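Local coordinates for protein putative oxidoreductase molybdopterin-binding subunit (Sulfolobus tokodaii, PDB 4ZOH) that probably acts as the catalytic, pterin cytosine dinucleotide-binding molybdenum subunit of an oxidoreductase related to aldehyde oxidase and xanthine dehydrogenase, at residues I156-I161 / M615-L620; I343-N348 / A685-I690; E360-N365 / V406-Y411; K586-V591 / T679-N684. All coordinates share one frame; numbering follows the deposited sequence.

Contact 1. Residues I156-I161 / M615-L620; sequences INQRVI and MAQALL
NE2 of Q617 is a buried amide nitrogen that spends both of its hydrogens on one strand. It donates to N157 OD1 at 2.8 Å and to Q158 OE1 at 3.0 Å, and both acceptors lie close to the plane of the Q617 amide. Neither acceptor is met in its own plane: the nitrogen stands above the N157 amide by 55°, the two amide planes being almost perpendicular. The exchange with Q158 runs both ways, because Q158 NE2 returns a bond of 2.9 Å to the backbone O of Q617 in the last helical turn, and donates as well to E621 O just beyond. The bend of the Q158 chain at chi2 (-69°) sets its amide alongside the Q617 stem, the two chains running in opposite senses. Beside these bonds CG1 of V160 packs 3.8 Å from Q617 CG. The other end of the Q617 amide is held too: OE1 accepts from R256 NE and from a water, 2.7 Å away, that also takes a hydrogen from N157 ND2. An alanine in place of Q617 would probably leave N157 OD1 and Q158 OE1 without their donor, R256 NE without this acceptor, and a gap beside V160. Strand 149-161, outermost in its mixed five-stranded sheet, thus meets the C-terminal turn of helix 600-619 through hydrogen-bonded side-chain amides, and the pairing joins the two molybdopterin cofactor-binding regions of the aldehyde oxidase and xanthine dehydrogenase type.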
loop_
_atom_site.group_PDB
_atom_site.type_symbol
_atom_site.label_atom_id
_atom_site.label_comp_id
_atom_site.label_asym_id
_atom_site.label_seq_id
_atom_site.Cartn_x
_atom_site.Cartn_y
_atom_site.Cartn_z
ATOM N N ILE A 156 10.304 -36.587 30.181
ATOM C CA ILE A 156 10.658 -35.649 29.202
ATOM C C ILE A 156 9.412 -35.026 28.517
ATOM O O ILE A 156 8.452 -35.736 28.122
ATOM C CB ILE A 156 11.523 -36.308 28.155
ATOM C CG1 ILE A 156 12.760 -36.908 28.840
ATOM C CG2 ILE A 156 11.803 -35.308 27.011
ATOM C CD1 ILE A 156 13.871 -37.322 27.891
ATOM N N ASN A 157 9.472 -33.699 28.352
ATOM C CA ASN A 157 8.546 -32.938 27.561
ATOM C C ASN A 157 9.382 -32.357 26.467
ATOM O O ASN A 157 10.163 -31.415 26.692
ATOM C CB ASN A 157 7.852 -31.933 28.490
ATOM C CG ASN A 157 6.637 -31.247 27.835
ATOM O OD1 ASN A 157 6.806 -30.444 26.892
ATOM N ND2 ASN A 157 5.404 -31.478 28.403
ATOM N N GLN A 158 9.294 -32.959 25.294
ATOM C CA GLN A 158 10.298 -32.735 24.263
ATOM C C GLN A 158 10.154 -31.362 23.601
ATOM O O GLN A 158 9.110 -30.699 23.724
ATOM C CB GLN A 158 10.248 -33.834 23.191
ATOM C CG GLN A 158 9.179 -33.708 22.066
ATOM C CD GLN A 158 7.696 -33.897 22.474
ATOM O OE1 GLN A 158 7.276 -33.673 23.606
ATOM N NE2 GLN A 158 6.879 -34.270 21.485
ATOM N N ARG A 159 11.190 -30.937 22.879
ATOM C CA ARG A 159 11.101 -29.688 22.090
ATOM C C ARG A 159 10.043 -29.815 20.937
ATOM O O ARG A 159 10.046 -30.784 20.226
ATOM C CB ARG A 159 12.433 -29.465 21.455
ATOM C CG ARG A 159 12.664 -28.036 21.023
ATOM C CD ARG A 159 14.175 -27.890 20.697
ATOM N NE ARG A 159 14.577 -26.494 20.576
ATOM C CZ ARG A 159 14.753 -25.671 21.590
ATOM N NH1 ARG A 159 15.074 -24.388 21.356
ATOM N NH2 ARG A 159 14.581 -26.083 22.839
ATOM N N VAL A 160 9.234 -28.798 20.726
ATOM C CA VAL A 160 8.364 -28.796 19.522
ATOM C C VAL A 160 8.530 -27.444 18.802
ATOM O O VAL A 160 9.193 -26.554 19.337
ATOM C CB VAL A 160 6.865 -28.983 19.925
ATOM C CG1 VAL A 160 6.619 -30.395 20.527
ATOM C CG2 VAL A 160 6.467 -27.889 20.896
ATOM N N ILE A 161 7.893 -27.288 17.625
ATOM C CA ILE A 161 7.984 -26.067 16.868
ATOM C C ILE A 161 6.579 -25.556 16.511
ATOM O O ILE A 161 5.794 -26.295 15.907
ATOM C CB ILE A 161 8.801 -26.325 15.604
ATOM C CG1 ILE A 161 10.217 -26.826 16.001
ATOM C CG2 ILE A 161 8.914 -25.040 14.755
ATOM C CD1 ILE A 161 10.976 -27.454 14.814
ATOM N N MET A 615 -2.406 -33.054 21.457
ATOM C CA MET A 615 -2.393 -34.469 21.007
ATOM C C MET A 615 -1.219 -34.725 20.083
ATOM O O MET A 615 -0.575 -35.793 20.114
ATOM C CB MET A 615 -3.720 -34.757 20.287
ATOM C CG MET A 615 -3.691 -36.044 19.481
ATOM S SD MET A 615 -5.188 -36.384 18.498
ATOM C CE MET A 615 -6.317 -35.404 19.480
ATOM N N ALA A 616 -0.979 -33.763 19.186
ATOM C CA ALA A 616 0.114 -33.879 18.194
ATOM C C ALA A 616 1.521 -33.936 18.933
ATOM O O ALA A 616 2.447 -34.638 18.474
ATOM C CB ALA A 616 0.092 -32.672 17.265
ATOM N N GLN A 617 1.663 -33.157 20.011
ATOM C CA GLN A 617 2.908 -33.221 20.835
ATOM C C GLN A 617 3.099 -34.661 21.414
ATOM O O GLN A 617 4.216 -35.271 21.270
ATOM C CB GLN A 617 2.873 -32.189 21.996
ATOM C CG GLN A 617 4.194 -32.260 22.814
ATOM C CD GLN A 617 4.413 -31.270 23.925
ATOM O OE1 GLN A 617 3.530 -30.483 24.356
ATOM N NE2 GLN A 617 5.641 -31.323 24.450
ATOM N N ALA A 618 2.015 -35.207 22.001
ATOM C CA ALA A 618 1.991 -36.619 22.520
ATOM C C ALA A 618 2.303 -37.633 21.434
ATOM O O ALA A 618 3.152 -38.538 21.616
ATOM C CB ALA A 618 0.636 -36.959 23.169
ATOM N N LEU A 619 1.710 -37.441 20.267
ATOM C CA LEU A 619 1.721 -38.533 19.258
ATOM C C LEU A 619 2.544 -38.302 18.020
ATOM O O LEU A 619 2.831 -39.266 17.327
ATOM C CB LEU A 619 0.282 -38.908 18.815
ATOM C CG LEU A 619 -0.741 -39.277 19.874
ATOM C CD1 LEU A 619 -2.110 -39.497 19.160
ATOM C CD2 LEU A 619 -0.216 -40.516 20.669
ATOM N N LEU A 620 2.854 -37.054 17.665
ATOM C CA LEU A 620 3.461 -36.851 16.322
ATOM C C LEU A 620 4.736 -36.045 16.357
ATOM O O LEU A 620 5.724 -36.459 15.773
ATOM C CB LEU A 620 2.473 -36.172 15.337
ATOM C CG LEU A 620 1.209 -36.928 14.867
ATOM C CD1 LEU A 620 0.133 -35.958 14.367
ATOM C CD2 LEU A 620 1.612 -37.863 13.742
HETATM O O HOH W 1 3.082 -30.865 26.943
#

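Contact 2. Residues I343-N348 / A685-I690; sequences IERIVN and AVEQCI
R345 and E687 reach out from facing helices and meet end-on, two nitrogens to two oxygens: NH1 to OE1 and NH2 to OE2, each 2.9 Å. This salt bridge is the close part of the contact, although it is not a flat one. The guanidinium and carboxylate planes stand 68° apart, and each oxygen is approached from above the carboxylate plane. The arginine chain arrives by folding at chi2 and chi3 (-67° and -62°), whereas E687 comes straight out, its CG anti to the backbone N and the chain extended beyond. Further bonds fix both partners: R345 NH2 also donates to I694 O and NH1 to N684 OD1, while E687 OE2 accepts from I694 N. A leucine in place of R345 would probably leave the E687 carboxylate as a buried charge without its mate and I694 O and N684 OD1 short of a donor. The arrangement is a bidentate charge pair between helices 336-353 and 673-688; within segments 343-348 and 685-690 the nearest CA atoms are those of N348 and E687, 9.1 Å apart. On the N348 side the fit is looser. CB of N348 lies 4.2 Å from E687 OE1, and a single water fills in, giving a hydrogen to E687 OE1 at 2.7 Å and accepting from N348 ND2 and Q688 NE2. Both amides have further partners: R362 NH1 donates to N348 OD1, N348 ND2 to Q358 OE1, and Q688 NE2 to D352 OD1. C689 forms a disulfide with C405.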
loop_
_atom_site.group_PDB
_atom_site.type_symbol
_atom_site.label_atom_id
_atom_site.label_comp_id
_atom_site.label_asym_id
_atom_site.label_seq_id
_atom_site.Cartn_x
_atom_site.Cartn_y
_atom_site.Cartn_z
ATOM N N ILE A 343 2.772 -33.222 36.601
ATOM C CA ILE A 343 1.964 -33.704 37.689
ATOM C C ILE A 343 0.944 -34.791 37.225
ATOM O O ILE A 343 0.738 -35.780 37.934
ATOM C CB ILE A 343 1.289 -32.584 38.532
ATOM C CG1 ILE A 343 0.703 -33.162 39.844
ATOM C CG2 ILE A 343 0.235 -31.753 37.760
ATOM C CD1 ILE A 343 1.733 -33.882 40.726
ATOM N N GLU A 344 0.345 -34.637 36.032
ATOM C CA GLU A 344 -0.673 -35.597 35.544
ATOM C C GLU A 344 -0.068 -36.915 35.114
ATOM O O GLU A 344 -0.677 -37.983 35.305
ATOM C CB GLU A 344 -1.564 -34.984 34.468
ATOM C CG GLU A 344 -2.352 -33.811 34.936
ATOM C CD GLU A 344 -3.329 -34.236 36.032
ATOM O OE1 GLU A 344 -4.211 -35.075 35.699
ATOM O OE2 GLU A 344 -3.162 -33.762 37.209
ATOM N N ARG A 345 1.157 -36.908 34.634
ATOM C CA ARG A 345 1.828 -38.163 34.429
ATOM C C ARG A 345 2.184 -38.876 35.764
ATOM O O ARG A 345 1.944 -40.086 35.932
ATOM C CB ARG A 345 3.067 -37.952 33.601
ATOM C CG ARG A 345 2.778 -37.544 32.133
ATOM C CD ARG A 345 2.109 -38.678 31.368
ATOM N NE ARG A 345 2.982 -39.838 31.308
ATOM C CZ ARG A 345 2.717 -41.029 31.848
ATOM N NH1 ARG A 345 1.532 -41.257 32.446
ATOM N NH2 ARG A 345 3.632 -42.011 31.726
ATOM N N ILE A 346 2.749 -38.122 36.702
ATOM C CA ILE A 346 3.159 -38.639 37.988
ATOM C C ILE A 346 1.911 -39.300 38.636
ATOM O O ILE A 346 2.017 -40.425 39.025
ATOM C CB ILE A 346 3.773 -37.503 38.878
ATOM C CG1 ILE A 346 5.237 -37.214 38.437
ATOM C CG2 ILE A 346 3.756 -37.875 40.371
ATOM C CD1 ILE A 346 5.694 -35.837 38.882
ATOM N N VAL A 347 0.768 -38.582 38.709
ATOM C CA VAL A 347 -0.499 -39.073 39.249
ATOM C C VAL A 347 -0.885 -40.442 38.624
ATOM O O VAL A 347 -1.318 -41.376 39.345
ATOM C CB VAL A 347 -1.628 -38.057 39.032
ATOM C CG1 VAL A 347 -3.002 -38.711 39.154
ATOM C CG2 VAL A 347 -1.568 -36.940 40.060
ATOM N N ASN A 348 -0.689 -40.599 37.317
ATOM C CA ASN A 348 -1.039 -41.876 36.712
ATOM C C ASN A 348 -0.017 -42.933 37.006
ATOM O O ASN A 348 -0.339 -44.143 37.080
ATOM C CB ASN A 348 -1.279 -41.776 35.206
ATOM C CG ASN A 348 -2.720 -41.571 34.852
ATOM O OD1 ASN A 348 -3.505 -40.829 35.510
ATOM N ND2 ASN A 348 -3.108 -42.297 33.820
ATOM N N ALA A 685 -3.935 -42.193 28.280
ATOM C CA ALA A 685 -4.694 -43.137 27.439
ATOM C C ALA A 685 -3.815 -44.167 26.820
ATOM O O ALA A 685 -4.118 -45.375 26.991
ATOM C CB ALA A 685 -5.570 -42.460 26.396
ATOM N N VAL A 686 -2.739 -43.753 26.140
ATOM C CA VAL A 686 -1.907 -44.711 25.418
ATOM C C VAL A 686 -1.236 -45.665 26.412
ATOM O O VAL A 686 -0.951 -46.843 26.100
ATOM C CB VAL A 686 -0.827 -44.042 24.574
ATOM C CG1 VAL A 686 0.067 -45.070 23.853
ATOM C CG2 VAL A 686 -1.449 -43.176 23.484
ATOM N N GLU A 687 -0.952 -45.126 27.604
ATOM C CA GLU A 687 -0.191 -45.877 28.564
ATOM C C GLU A 687 -1.052 -47.026 29.060
ATOM O O GLU A 687 -0.541 -48.133 29.167
ATOM C CB GLU A 687 0.231 -45.000 29.736
ATOM C CG GLU A 687 1.052 -45.755 30.767
ATOM C CD GLU A 687 1.659 -44.825 31.817
ATOM O OE1 GLU A 687 0.906 -44.128 32.525
ATOM O OE2 GLU A 687 2.893 -44.769 31.880
ATOM N N GLN A 688 -2.335 -46.738 29.347
ATOM C CA GLN A 688 -3.355 -47.760 29.646
ATOM C C GLN A 688 -3.372 -48.873 28.631
ATOM O O GLN A 688 -3.429 -50.004 29.031
ATOM C CB GLN A 688 -4.733 -47.161 29.858
ATOM C CG GLN A 688 -4.804 -46.304 31.093
ATOM C CD GLN A 688 -4.347 -47.101 32.276
ATOM O OE1 GLN A 688 -4.976 -48.126 32.633
ATOM N NE2 GLN A 688 -3.197 -46.701 32.859
ATOM N N CYS A 689 -3.240 -48.577 27.336
ATOM C CA CYS A 689 -3.138 -49.631 26.291
ATOM C C CYS A 689 -1.823 -50.406 26.211
ATOM O O CYS A 689 -1.763 -51.367 25.487
ATOM C CB CYS A 689 -3.605 -49.128 24.855
ATOM S SG CYS A 689 -5.372 -49.457 24.424
ATOM N N ILE A 690 -0.734 -50.039 26.872
ATOM C CA ILE A 690 0.504 -50.707 26.389
ATOM C C ILE A 690 1.219 -51.880 27.023
ATOM O O ILE A 690 1.736 -52.712 26.273
ATOM C CB ILE A 690 1.628 -49.815 25.811
ATOM C CG1 ILE A 690 1.801 -48.522 26.616
ATOM C CG2 ILE A 690 1.494 -49.737 24.299
ATOM C CD1 ILE A 690 3.136 -47.855 26.345
HETATM O O HOH W 2 -1.760 -44.241 32.259
#

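Contact 3. Residues E360-N365 / V406-Y411; sequences EIRLKN and VGVSSY
R362 lays its long side chain against V408 and the backbone of strand 405-412. From CB, which points at the strand, CG leaves anti to the carbonyl carbon (chi1 -62°), and the chain then runs extended to NE. CD is the first atom to touch, resting 3.7 Å from V408 CG2 and, more loosely, near S410 CB. NE passes the backbone between S409 and S410, 3.8 Å from S409 CA, but its hydrogen goes elsewhere, into a salt bridge with E344 OE1. At the tip the guanidinium turns one face to V408 O, which sits toward the rim, R362 NH2 being 3.5 Å from V408 O. No hydrogen bond forms here: that carbonyl accepts from N684 ND2, while R362 NH1 donates to N348 OD1 and Q358 O. The arginine's charge is thus met by E344, whose OE1 also accepts from S410 N and so links arginine and strand. Segments 360-365 and 406-411 run nearly parallel, their axes 20° apart in direction and 9.8 Å apart at closest approach. The strand is outermost in its mixed four-stranded sheet, and R362 lies between it and helices 336-353 and 673-688, touching V347 and N684 of these.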
loop_
_atom_site.group_PDB
_atom_site.type_symbol
_atom_site.label_atom_id
_atom_site.label_comp_id
_atom_site.label_asym_id
_atom_site.label_seq_id
_atom_site.Cartn_x
_atom_site.Cartn_y
_atom_site.Cartn_z
ATOM N N GLU A 360 -10.314 -42.167 40.304
ATOM C CA GLU A 360 -10.503 -42.168 41.783
ATOM C C GLU A 360 -9.338 -41.411 42.472
ATOM O O GLU A 360 -9.543 -40.557 43.356
ATOM C CB GLU A 360 -10.684 -43.638 42.355
ATOM C CG GLU A 360 -12.064 -44.273 42.083
ATOM C CD GLU A 360 -13.235 -43.531 42.733
ATOM O OE1 GLU A 360 -13.110 -43.072 43.889
ATOM O OE2 GLU A 360 -14.290 -43.382 42.079
ATOM N N ILE A 361 -8.122 -41.683 42.015
ATOM C CA ILE A 361 -6.940 -41.002 42.606
ATOM C C ILE A 361 -7.075 -39.465 42.544
ATOM O O ILE A 361 -6.757 -38.762 43.542
ATOM C CB ILE A 361 -5.642 -41.527 41.994
ATOM C CG1 ILE A 361 -4.511 -41.359 43.015
ATOM C CG2 ILE A 361 -5.403 -40.863 40.652
ATOM C CD1 ILE A 361 -3.280 -42.173 42.671
ATOM N N ARG A 362 -7.666 -38.959 41.444
ATOM C CA ARG A 362 -7.854 -37.537 41.297
ATOM C C ARG A 362 -8.957 -37.002 42.220
ATOM O O ARG A 362 -8.835 -35.900 42.806
ATOM C CB ARG A 362 -8.059 -37.159 39.765
ATOM C CG ARG A 362 -6.863 -37.505 38.866
ATOM C CD ARG A 362 -7.103 -37.197 37.357
ATOM N NE ARG A 362 -5.817 -37.088 36.676
ATOM C CZ ARG A 362 -5.050 -38.114 36.313
ATOM N NH1 ARG A 362 -5.448 -39.384 36.488
ATOM N NH2 ARG A 362 -3.870 -37.880 35.745
ATOM N N LEU A 363 -10.061 -37.752 42.332
ATOM C CA LEU A 363 -11.129 -37.374 43.275
ATOM C C LEU A 363 -10.584 -37.432 44.712
ATOM O O LEU A 363 -11.007 -36.609 45.520
ATOM C CB LEU A 363 -12.393 -38.249 43.156
ATOM C CG LEU A 363 -13.220 -38.064 41.880
ATOM C CD1 LEU A 363 -14.136 -39.259 41.767
ATOM C CD2 LEU A 363 -13.979 -36.751 41.906
ATOM N N LYS A 364 -9.647 -38.365 44.974
ATOM C CA LYS A 364 -9.035 -38.509 46.297
ATOM C C LYS A 364 -8.200 -37.248 46.682
ATOM O O LYS A 364 -8.399 -36.658 47.791
ATOM C CB LYS A 364 -8.225 -39.810 46.421
ATOM C CG LYS A 364 -7.606 -39.962 47.822
ATOM C CD LYS A 364 -7.147 -41.352 48.193
ATOM C CE LYS A 364 -8.310 -42.122 48.828
ATOM N NZ LYS A 364 -8.102 -43.599 48.934
ATOM N N ASN A 365 -7.354 -36.790 45.734
ATOM C CA ASN A 365 -6.366 -35.733 45.978
ATOM C C ASN A 365 -6.758 -34.328 45.676
ATOM O O ASN A 365 -6.071 -33.406 46.073
ATOM C CB ASN A 365 -5.090 -36.084 45.278
ATOM C CG ASN A 365 -4.430 -37.312 45.879
ATOM O OD1 ASN A 365 -3.865 -37.239 46.965
ATOM N ND2 ASN A 365 -4.454 -38.413 45.168
ATOM N N VAL A 406 -8.753 -45.794 28.093
ATOM C CA VAL A 406 -9.107 -44.469 28.544
ATOM C C VAL A 406 -7.923 -43.777 29.235
ATOM O O VAL A 406 -7.166 -44.442 29.937
ATOM C CB VAL A 406 -10.311 -44.508 29.457
ATOM C CG1 VAL A 406 -10.745 -43.077 29.825
ATOM C CG2 VAL A 406 -11.461 -45.284 28.765
ATOM N N GLY A 407 -7.778 -42.457 29.022
ATOM C CA GLY A 407 -6.838 -41.666 29.789
ATOM C C GLY A 407 -7.553 -40.460 30.197
ATOM O O GLY A 407 -8.446 -39.962 29.468
ATOM N N VAL A 408 -7.240 -40.008 31.401
ATOM C CA VAL A 408 -7.793 -38.740 31.860
ATOM C C VAL A 408 -6.670 -37.840 32.356
ATOM O O VAL A 408 -5.578 -38.356 32.682
ATOM C CB VAL A 408 -8.917 -38.933 32.903
ATOM C CG1 VAL A 408 -9.610 -40.276 32.667
ATOM C CG2 VAL A 408 -8.464 -38.866 34.331
ATOM N N SER A 409 -6.943 -36.526 32.434
ATOM C CA SER A 409 -6.085 -35.648 33.204
ATOM C C SER A 409 -6.905 -34.448 33.606
ATOM O O SER A 409 -7.932 -34.093 32.997
ATOM C CB SER A 409 -4.747 -35.278 32.443
ATOM O OG SER A 409 -5.038 -34.346 31.419
ATOM N N SER A 410 -6.473 -33.840 34.678
ATOM C CA SER A 410 -7.131 -32.690 35.155
ATOM C C SER A 410 -6.089 -31.541 35.151
ATOM O O SER A 410 -4.893 -31.801 35.339
ATOM C CB SER A 410 -7.570 -32.994 36.533
ATOM O OG SER A 410 -8.450 -31.983 36.849
ATOM N N TYR A 411 -6.514 -30.316 34.864
ATOM C CA TYR A 411 -5.551 -29.263 34.737
ATOM C C TYR A 411 -6.080 -28.092 35.509
ATOM O O TYR A 411 -7.294 -27.960 35.751
ATOM C CB TYR A 411 -5.285 -28.909 33.224
ATOM C CG TYR A 411 -6.387 -28.097 32.620
ATOM C CD1 TYR A 411 -6.380 -26.712 32.720
ATOM C CD2 TYR A 411 -7.540 -28.739 32.012
ATOM C CE1 TYR A 411 -7.446 -25.947 32.219
ATOM C CE2 TYR A 411 -8.586 -27.982 31.473
ATOM C CZ TYR A 411 -8.533 -26.605 31.566
ATOM O OH TYR A 411 -9.564 -25.832 31.094
#

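Contact 4. Residues K586-V591 / T679-N684; sequences KKYVAV and TPTIIN
T681 is the first residue of segment 679-684 to meet Y588 of the strand, more than two turns into helix 673-688 and just past the kink at P680, which has no backbone hydrogen to give. Its methyl CG2 lies 4.1 Å from Y588 CE1. Its hydroxyl comes no closer than 4.0 Å, from T681 OG1 to Y588 OH, too far for a bond, and each hydroxyl is engaged elsewhere. T681 OG1 pairs with S409 OG and with A677 O, whereas Y588 OH bonds to H571 ND1, whose ring stands almost perpendicular to that of the tyrosine. Next comes I682, whose CD1 reaches the edge of the Y588 ring, near its plane, 4.0 Å from Y588 CD1. The ring gets there because CG of Y588 is anti to its backbone N (chi1 -169°), carrying it across to the helix, where the isoleucine crosses it at about a right angle. I683 and N684 then turn to other neighbours, I683 to A618 and N684 to helix 336-353. The whole is a helix packed on a mixed beta-sheet, T681 and I682 meeting Y588 of strand 583-593 and also H571 and A573 of strand 568-577.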
loop_
_atom_site.group_PDB
_atom_site.type_symbol
_atom_site.label_atom_id
_atom_site.label_comp_id
_atom_site.label_asym_id
_atom_site.label_seq_id
_atom_site.Cartn_x
_atom_site.Cartn_y
_atom_site.Cartn_z
ATOM N N LYS A 586 -10.333 -42.243 19.334
ATOM C CA LYS A 586 -11.774 -42.430 19.018
ATOM C C LYS A 586 -12.646 -41.349 19.481
ATOM O O LYS A 586 -13.598 -40.913 18.763
ATOM C CB LYS A 586 -12.272 -43.700 19.696
ATOM C CG LYS A 586 -11.642 -44.953 19.116
ATOM C CD LYS A 586 -11.551 -44.908 17.586
ATOM C CE LYS A 586 -10.612 -45.962 17.085
ATOM N NZ LYS A 586 -9.601 -46.130 18.167
ATOM N N LYS A 587 -12.395 -40.934 20.722
ATOM C CA LYS A 587 -13.169 -39.894 21.349
ATOM C C LYS A 587 -12.328 -39.098 22.279
ATOM O O LYS A 587 -11.410 -39.625 22.899
ATOM C CB LYS A 587 -14.308 -40.463 22.195
ATOM C CG LYS A 587 -15.514 -40.993 21.408
ATOM C CD LYS A 587 -16.787 -41.129 22.247
ATOM C CE LYS A 587 -17.738 -42.268 21.821
ATOM N NZ LYS A 587 -17.316 -43.097 20.645
ATOM N N TYR A 588 -12.703 -37.838 22.418
ATOM C CA TYR A 588 -12.050 -36.960 23.324
ATOM C C TYR A 588 -13.161 -36.153 23.919
ATOM O O TYR A 588 -13.965 -35.597 23.188
ATOM C CB TYR A 588 -11.032 -36.070 22.540
ATOM C CG TYR A 588 -10.079 -35.275 23.452
ATOM C CD1 TYR A 588 -8.712 -35.666 23.654
ATOM C CD2 TYR A 588 -10.561 -34.154 24.114
ATOM C CE1 TYR A 588 -7.872 -34.899 24.511
ATOM C CE2 TYR A 588 -9.747 -33.422 24.960
ATOM C CZ TYR A 588 -8.413 -33.779 25.137
ATOM O OH TYR A 588 -7.754 -32.956 26.021
ATOM N N VAL A 589 -13.174 -36.051 25.249
ATOM C CA VAL A 589 -14.097 -35.168 25.928
ATOM C C VAL A 589 -13.340 -34.104 26.745
ATOM O O VAL A 589 -12.450 -34.456 27.471
ATOM C CB VAL A 589 -15.038 -36.005 26.865
ATOM C CG1 VAL A 589 -15.950 -35.110 27.705
ATOM C CG2 VAL A 589 -15.849 -37.040 26.035
ATOM N N ALA A 590 -13.763 -32.843 26.671
ATOM C CA ALA A 590 -13.156 -31.766 27.467
ATOM C C ALA A 590 -14.261 -31.220 28.309
ATOM O O ALA A 590 -15.354 -30.841 27.795
ATOM C CB ALA A 590 -12.609 -30.634 26.568
ATOM N N VAL A 591 -13.993 -31.129 29.610
ATOM C CA VAL A 591 -14.925 -30.367 30.447
ATOM C C VAL A 591 -14.158 -29.219 31.048
ATOM O O VAL A 591 -13.290 -29.472 31.862
ATOM C CB VAL A 591 -15.585 -31.269 31.537
ATOM C CG1 VAL A 591 -16.512 -30.404 32.399
ATOM C CG2 VAL A 591 -16.398 -32.378 30.869
ATOM N N THR A 679 -2.135 -33.211 26.051
ATOM C CA THR A 679 -0.924 -34.020 26.036
ATOM C C THR A 679 -0.935 -35.118 27.092
ATOM O O THR A 679 -0.827 -36.298 26.756
ATOM C CB THR A 679 0.352 -33.126 26.159
ATOM O OG1 THR A 679 0.309 -32.185 25.095
ATOM C CG2 THR A 679 1.619 -33.921 25.940
ATOM N N PRO A 680 -1.020 -34.772 28.363
ATOM C CA PRO A 680 -1.036 -35.920 29.297
ATOM C C PRO A 680 -2.371 -36.772 29.190
ATOM O O PRO A 680 -2.353 -37.956 29.528
ATOM C CB PRO A 680 -1.100 -35.234 30.671
ATOM C CG PRO A 680 -1.756 -33.931 30.437
ATOM C CD PRO A 680 -1.179 -33.473 29.076
ATOM N N THR A 681 -3.499 -36.144 28.815
ATOM C CA THR A 681 -4.739 -36.952 28.567
ATOM C C THR A 681 -4.447 -38.088 27.626
ATOM O O THR A 681 -4.701 -39.273 27.943
ATOM C CB THR A 681 -5.906 -36.127 28.018
ATOM O OG1 THR A 681 -6.214 -35.136 28.991
ATOM C CG2 THR A 681 -7.231 -37.036 27.898
ATOM N N ILE A 682 -3.815 -37.736 26.519
ATOM C CA ILE A 682 -3.530 -38.689 25.431
ATOM C C ILE A 682 -2.437 -39.697 25.834
ATOM O O ILE A 682 -2.531 -40.911 25.527
ATOM C CB ILE A 682 -3.192 -37.975 24.085
ATOM C CG1 ILE A 682 -4.428 -37.208 23.490
ATOM C CG2 ILE A 682 -2.586 -38.982 23.139
ATOM C CD1 ILE A 682 -5.569 -38.132 23.142
ATOM N N ILE A 683 -1.362 -39.181 26.458
ATOM C CA ILE A 683 -0.329 -40.070 26.944
ATOM C C ILE A 683 -0.924 -41.054 28.024
ATOM O O ILE A 683 -0.584 -42.223 28.000
ATOM C CB ILE A 683 0.945 -39.344 27.496
ATOM C CG1 ILE A 683 1.630 -38.481 26.390
ATOM C CG2 ILE A 683 1.897 -40.461 28.030
ATOM C CD1 ILE A 683 2.222 -39.343 25.239
ATOM N N ASN A 684 -1.747 -40.569 28.938
ATOM C CA ASN A 684 -2.321 -41.475 29.951
ATOM C C ASN A 684 -3.128 -42.589 29.278
ATOM O O ASN A 684 -2.925 -43.783 29.585
ATOM C CB ASN A 684 -3.133 -40.701 30.983
ATOM C CG ASN A 684 -2.241 -39.915 31.931
ATOM O OD1 ASN A 684 -1.024 -40.030 31.810
ATOM N ND2 ASN A 684 -2.827 -39.085 32.866
#

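Helix 673-688 is the common element: it supplies a segment to contacts 2 and 4 and borders the other two. Contacts 2 and 3 are the nearest pair, their centres 10 Å apart, and E344 and N348 of the first hold R362 of the second. Contact 4 backs onto contact 1, where A618 CB packs 3.5 Å from I683 CD1; L619 CD2 likewise lies 4.1 Å from V686 CG2 of contact 2. Contacts 1 and 3 do not touch, their nearest atoms being about 10 Å apart. Contact 1 stays clear of the cofactor: the V160 side chain is about 11 Å from the pterin cytosine dinucleotide and about 12 Å from molybdenum.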